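Long-range contacts in cellobiose 2-epimerase (Spirochaeta thermophila DSM 6192, PDB 5ZIG), which probably catalyses the reversible 2-epimerisation of cellobiose to beta-D-glucosyl-(1->4)-D-mannose: residues Ser202-Arg206 and Glu263-Leu267; Phe277-Arg282 and Leu331-Pro335. All blocks are in the same frame, centred on the assembly; numbering follows the deposited sequence.

Interaction 1: Ser202-Arg206 and Glu263-Leu267; sequences STLFR and ESVEL
Both segments are helical, 202-206 lying near the C-terminal end of helix 191-208 and 263-267 near that of helix 251-269. Their local axes run in the same general direction, inclined at 31° (signed crossing angle 31°), with a closest approach of 10.2 Å; Ser-202 and Ser-264 set the register, their CA atoms 5.4 Å apart. Along the second segment, Glu-263 (chi1 and chi2 both t) leads with its carboxylate. OE2 forms a salt bridge with Arg-206, whose tt start and m chi3 bring NH1 to 2.5 Å from it with an N-H...O angle of 157°; Arg-206 NH2 adds a weak hydrogen bond at 3.3 Å to the same OE2. OE1 instead accepts from two waters: water 1 (2.7 Å) receives a hydrogen bond from Ser-202 OG (2.8 Å), and water 2 (2.9 Å) one from Thr-203 OG1 (2.4 Å). At Ser-264, CB lies 3.3 Å from Ser-202 OG, while its own hydroxyl bonds back to Leu-261 O. One turn beyond Glu-263, Leu-267 (mt) inserts CD1 to 3.2 Å from Ser-202 O, sets CB 4.1 Å from Phe-205 CD2, and places CD2 over one face of the Arg-206 guanidinium, 3.9 Å from NH2. Such packing of two helices running the same way, which touch directly although helix 211-228 comes between them in sequence, is that of successive inner helices in the (alpha/alpha)6 barrel of N-acylglucosamine 2-epimerases.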
# COMPACT_ATOMS: atom_id res chain seq x y z
N SER A 202 6.82 3.91 -9.40
CA SER A 202 8.13 3.38 -8.99
C SER A 202 8.33 1.96 -9.49
O SER A 202 9.37 1.62 -10.06
CB SER A 202 8.29 3.45 -7.46
OG SER A 202 8.40 4.79 -7.00
N THR A 203 7.30 1.12 -9.32
CA THR A 203 7.39 -0.29 -9.72
C THR A 203 7.31 -0.46 -11.24
O THR A 203 8.01 -1.30 -11.81
CB THR A 203 6.30 -1.09 -8.98
OG1 THR A 203 6.66 -1.23 -7.60
CG2 THR A 203 6.10 -2.50 -9.57
N LEU A 204 6.47 0.33 -11.92
CA LEU A 204 6.45 0.28 -13.38
C LEU A 204 7.79 0.74 -13.95
O LEU A 204 8.30 0.16 -14.91
CB LEU A 204 5.28 1.12 -13.94
CG LEU A 204 5.09 1.12 -15.47
CD1 LEU A 204 4.81 -0.29 -16.00
CD2 LEU A 204 4.03 2.12 -15.94
N PHE A 205 8.39 1.75 -13.33
CA PHE A 205 9.72 2.21 -13.76
C PHE A 205 10.80 1.17 -13.45
O PHE A 205 11.71 0.96 -14.26
CB PHE A 205 10.06 3.54 -13.10
CG PHE A 205 11.42 4.08 -13.48
CD1 PHE A 205 11.63 4.64 -14.73
CD2 PHE A 205 12.48 4.01 -12.58
CE1 PHE A 205 12.87 5.13 -15.07
CE2 PHE A 205 13.72 4.50 -12.92
CZ PHE A 205 13.92 5.06 -14.17
N ARG A 206 10.74 0.55 -12.27
CA ARG A 206 11.68 -0.52 -11.97
C ARG A 206 11.58 -1.64 -13.00
O ARG A 206 12.60 -2.20 -13.42
CB ARG A 206 11.44 -1.09 -10.57
CG ARG A 206 12.35 -2.28 -10.26
CD ARG A 206 12.15 -2.84 -8.83
NE ARG A 206 12.86 -2.04 -7.86
CZ ARG A 206 12.30 -1.14 -7.06
NH1 ARG A 206 10.99 -0.93 -7.11
NH2 ARG A 206 13.06 -0.46 -6.20
N GLU A 263 11.84 5.11 -1.96
CA GLU A 263 12.01 4.23 -3.12
C GLU A 263 12.08 5.01 -4.43
O GLU A 263 12.94 4.75 -5.28
CB GLU A 263 10.87 3.22 -3.21
CG GLU A 263 11.12 2.14 -4.21
CD GLU A 263 9.86 1.43 -4.63
OE1 GLU A 263 8.75 1.95 -4.38
OE2 GLU A 263 9.98 0.32 -5.18
N SER A 264 11.17 5.97 -4.61
CA SER A 264 11.11 6.70 -5.87
C SER A 264 12.34 7.58 -6.08
O SER A 264 12.91 7.62 -7.18
CB SER A 264 9.83 7.53 -5.94
OG SER A 264 9.76 8.42 -4.84
N VAL A 265 12.78 8.29 -5.03
CA VAL A 265 13.94 9.18 -5.15
C VAL A 265 15.24 8.37 -5.26
O VAL A 265 16.22 8.82 -5.87
CB VAL A 265 13.97 10.20 -4.00
CG1 VAL A 265 15.26 11.07 -4.02
CG2 VAL A 265 12.78 11.11 -4.08
N GLU A 266 15.26 7.16 -4.70
CA GLU A 266 16.38 6.26 -4.96
C GLU A 266 16.38 5.77 -6.41
O GLU A 266 17.43 5.74 -7.07
CB GLU A 266 16.33 5.08 -3.98
CG GLU A 266 17.57 4.19 -4.05
CD GLU A 266 17.85 3.45 -2.74
OE1 GLU A 266 18.76 2.60 -2.73
OE2 GLU A 266 17.16 3.72 -1.73
N LEU A 267 15.21 5.40 -6.95
CA LEU A 267 15.16 5.01 -8.35
C LEU A 267 15.59 6.16 -9.26
O LEU A 267 16.14 5.93 -10.34
CB LEU A 267 13.76 4.54 -8.72
CG LEU A 267 13.37 3.14 -8.25
CD1 LEU A 267 11.88 2.94 -8.48
CD2 LEU A 267 14.20 2.07 -8.97
O HOH W 1 7.15 4.17 -4.58
O HOH W 2 6.77 0.47 -5.84

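Interaction 2: Phe277-Arg282 and Leu331-Pro335; sequences FLSWIR and LFEEP
Leu-331 lies at the apolar centre, where an outer helix of the (alpha/alpha)6 barrel, 275-294, packs on the C-terminal end of inner helix 315-332. Its CB points toward segment 277-282, and its mt rotamer sets CD2 4.0 Å from Leu-278 CD2, and CD1 4.3 Å from Phe-277 CE2 and 4.5 Å from Ile-281 CG2. Leu-278 also fixes the register, its CA 7.5 Å from that of Leu-331. Helix 251-269 adjoins this centre through Thr-262, touched by both Phe-277 and Leu-331. Next outward comes Phe-332 (chi1 m): CE1 is 3.8 Å from Leu-278 CB, and the ring edge faces Leu-278 O, 3.6 Å from CZ. Over one face of that ring, Arg-282 CG makes a CH-pi contact, 3.7 Å from the centroid and 17° off the normal; the guanidinium continues past, with NH2 3.4 Å from Phe-332 CD1. The chain departs from the helix at Glu-333, with phi/psi 55/38°, after which Glu-334 has its CA-to-CB bond directed toward segment 277-282. At this polar edge the salt bridge is long, its hydrogen bond from Arg-282 NH1 to Glu-334 OE2 weak at 3.4 Å; water 3 donates to Glu-334 OE1 at 2.9 Å and accepts weakly from Arg-282 NH1 at 2.8 Å.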
# COMPACT_ATOMS: atom_id res chain seq x y z
N PHE A 277 16.45 15.62 0.18
CA PHE A 277 15.45 14.60 0.50
C PHE A 277 15.59 14.12 1.95
O PHE A 277 14.60 14.03 2.69
CB PHE A 277 15.56 13.41 -0.46
CG PHE A 277 14.59 12.31 -0.14
CD1 PHE A 277 13.25 12.44 -0.47
CD2 PHE A 277 15.00 11.19 0.57
CE1 PHE A 277 12.34 11.44 -0.12
CE2 PHE A 277 14.10 10.19 0.91
CZ PHE A 277 12.76 10.31 0.56
N LEU A 278 16.82 13.80 2.38
CA LEU A 278 17.03 13.45 3.78
C LEU A 278 16.49 14.53 4.70
O LEU A 278 15.69 14.25 5.60
CB LEU A 278 18.52 13.20 4.04
CG LEU A 278 19.14 12.02 3.29
CD1 LEU A 278 20.60 11.90 3.65
CD2 LEU A 278 18.43 10.72 3.58
N SER A 279 16.90 15.78 4.48
CA SER A 279 16.44 16.87 5.35
C SER A 279 14.92 17.00 5.33
O SER A 279 14.30 17.28 6.37
CB SER A 279 17.08 18.19 4.93
OG SER A 279 18.48 18.07 4.92
N TRP A 280 14.31 16.78 4.18
CA TRP A 280 12.85 16.84 4.07
C TRP A 280 12.19 15.74 4.89
O TRP A 280 11.29 16.00 5.70
CB TRP A 280 12.46 16.71 2.60
CG TRP A 280 11.00 16.55 2.34
CD1 TRP A 280 9.98 17.01 3.10
CD2 TRP A 280 10.40 15.88 1.21
NE1 TRP A 280 8.77 16.67 2.53
CE2 TRP A 280 9.00 15.99 1.36
CE3 TRP A 280 10.91 15.23 0.08
CZ2 TRP A 280 8.10 15.46 0.42
CZ3 TRP A 280 10.01 14.69 -0.85
CH2 TRP A 280 8.63 14.82 -0.67
N ILE A 281 12.63 14.50 4.70
CA ILE A 281 11.89 13.36 5.22
C ILE A 281 12.18 13.13 6.70
O ILE A 281 11.33 12.61 7.43
CB ILE A 281 12.23 12.13 4.34
CG1 ILE A 281 11.31 12.10 3.13
CG2 ILE A 281 12.15 10.82 5.12
CD1 ILE A 281 9.85 11.91 3.48
N ARG A 282 13.36 13.54 7.18
CA ARG A 282 13.75 13.24 8.56
C ARG A 282 12.74 13.73 9.59
O ARG A 282 12.36 12.93 10.47
CB ARG A 282 15.15 13.82 8.83
CG ARG A 282 15.94 13.06 9.91
CD ARG A 282 17.04 13.91 10.52
NE ARG A 282 18.37 13.45 10.13
CZ ARG A 282 19.15 12.67 10.87
NH1 ARG A 282 18.74 12.25 12.07
NH2 ARG A 282 20.34 12.30 10.42
N LEU A 331 18.47 4.99 6.18
CA LEU A 331 18.69 6.34 5.68
C LEU A 331 19.61 7.14 6.59
O LEU A 331 20.52 7.82 6.12
CB LEU A 331 17.36 7.07 5.52
CG LEU A 331 16.49 6.82 4.30
CD1 LEU A 331 15.32 7.80 4.32
CD2 LEU A 331 17.29 6.94 3.01
N PHE A 332 19.37 7.08 7.90
CA PHE A 332 20.04 7.96 8.84
C PHE A 332 20.96 7.22 9.80
O PHE A 332 21.62 7.86 10.62
CB PHE A 332 18.99 8.78 9.61
CG PHE A 332 18.04 9.55 8.72
CD1 PHE A 332 18.47 10.68 8.04
CD2 PHE A 332 16.73 9.12 8.53
CE1 PHE A 332 17.60 11.39 7.20
CE2 PHE A 332 15.87 9.81 7.69
CZ PHE A 332 16.31 10.95 7.02
N GLU A 333 21.01 5.89 9.72
CA GLU A 333 21.94 5.07 10.49
C GLU A 333 21.85 5.35 11.99
O GLU A 333 22.85 5.37 12.71
CB GLU A 333 23.37 5.27 9.97
CG GLU A 333 23.49 5.19 8.46
CD GLU A 333 24.93 5.32 7.98
OE1 GLU A 333 25.57 4.27 7.73
OE2 GLU A 333 25.41 6.46 7.89
N GLU A 334 20.63 5.56 12.46
CA GLU A 334 20.39 5.75 13.88
C GLU A 334 19.70 4.51 14.44
O GLU A 334 18.50 4.31 14.19
CB GLU A 334 19.55 7.01 14.14
CG GLU A 334 20.33 8.30 13.91
CD GLU A 334 19.53 9.54 14.26
OE1 GLU A 334 18.29 9.49 14.15
OE2 GLU A 334 20.15 10.57 14.63
N PRO A 335 20.42 3.66 15.19
CA PRO A 335 19.86 2.36 15.57
C PRO A 335 18.54 2.44 16.33
O PRO A 335 17.83 1.44 16.38
CB PRO A 335 20.97 1.75 16.45
CG PRO A 335 22.20 2.42 15.99
CD PRO A 335 21.78 3.84 15.72
O HOH W 3 16.26 11.14 12.87

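Along the chain the two contacts come in series: interaction 1 closes on helix 251-269 before interaction 2 opens on helix 275-294, the next helix. Their centres are 18 Å apart, and they lie about 15 and 21 Å from the centre of the chain, respectively. They nevertheless touch, through packing of Val-265 CG2 against Phe-277 CD1 at 3.9 Å. Helix 251-269 bears on inner helix 191-208 in interaction 1, while its outer successor bears on the next inner helix, 315-332, in interaction 2. Together they link consecutive helical hairpins around the barrel, so that neighbours in sequence also become neighbours in the ring.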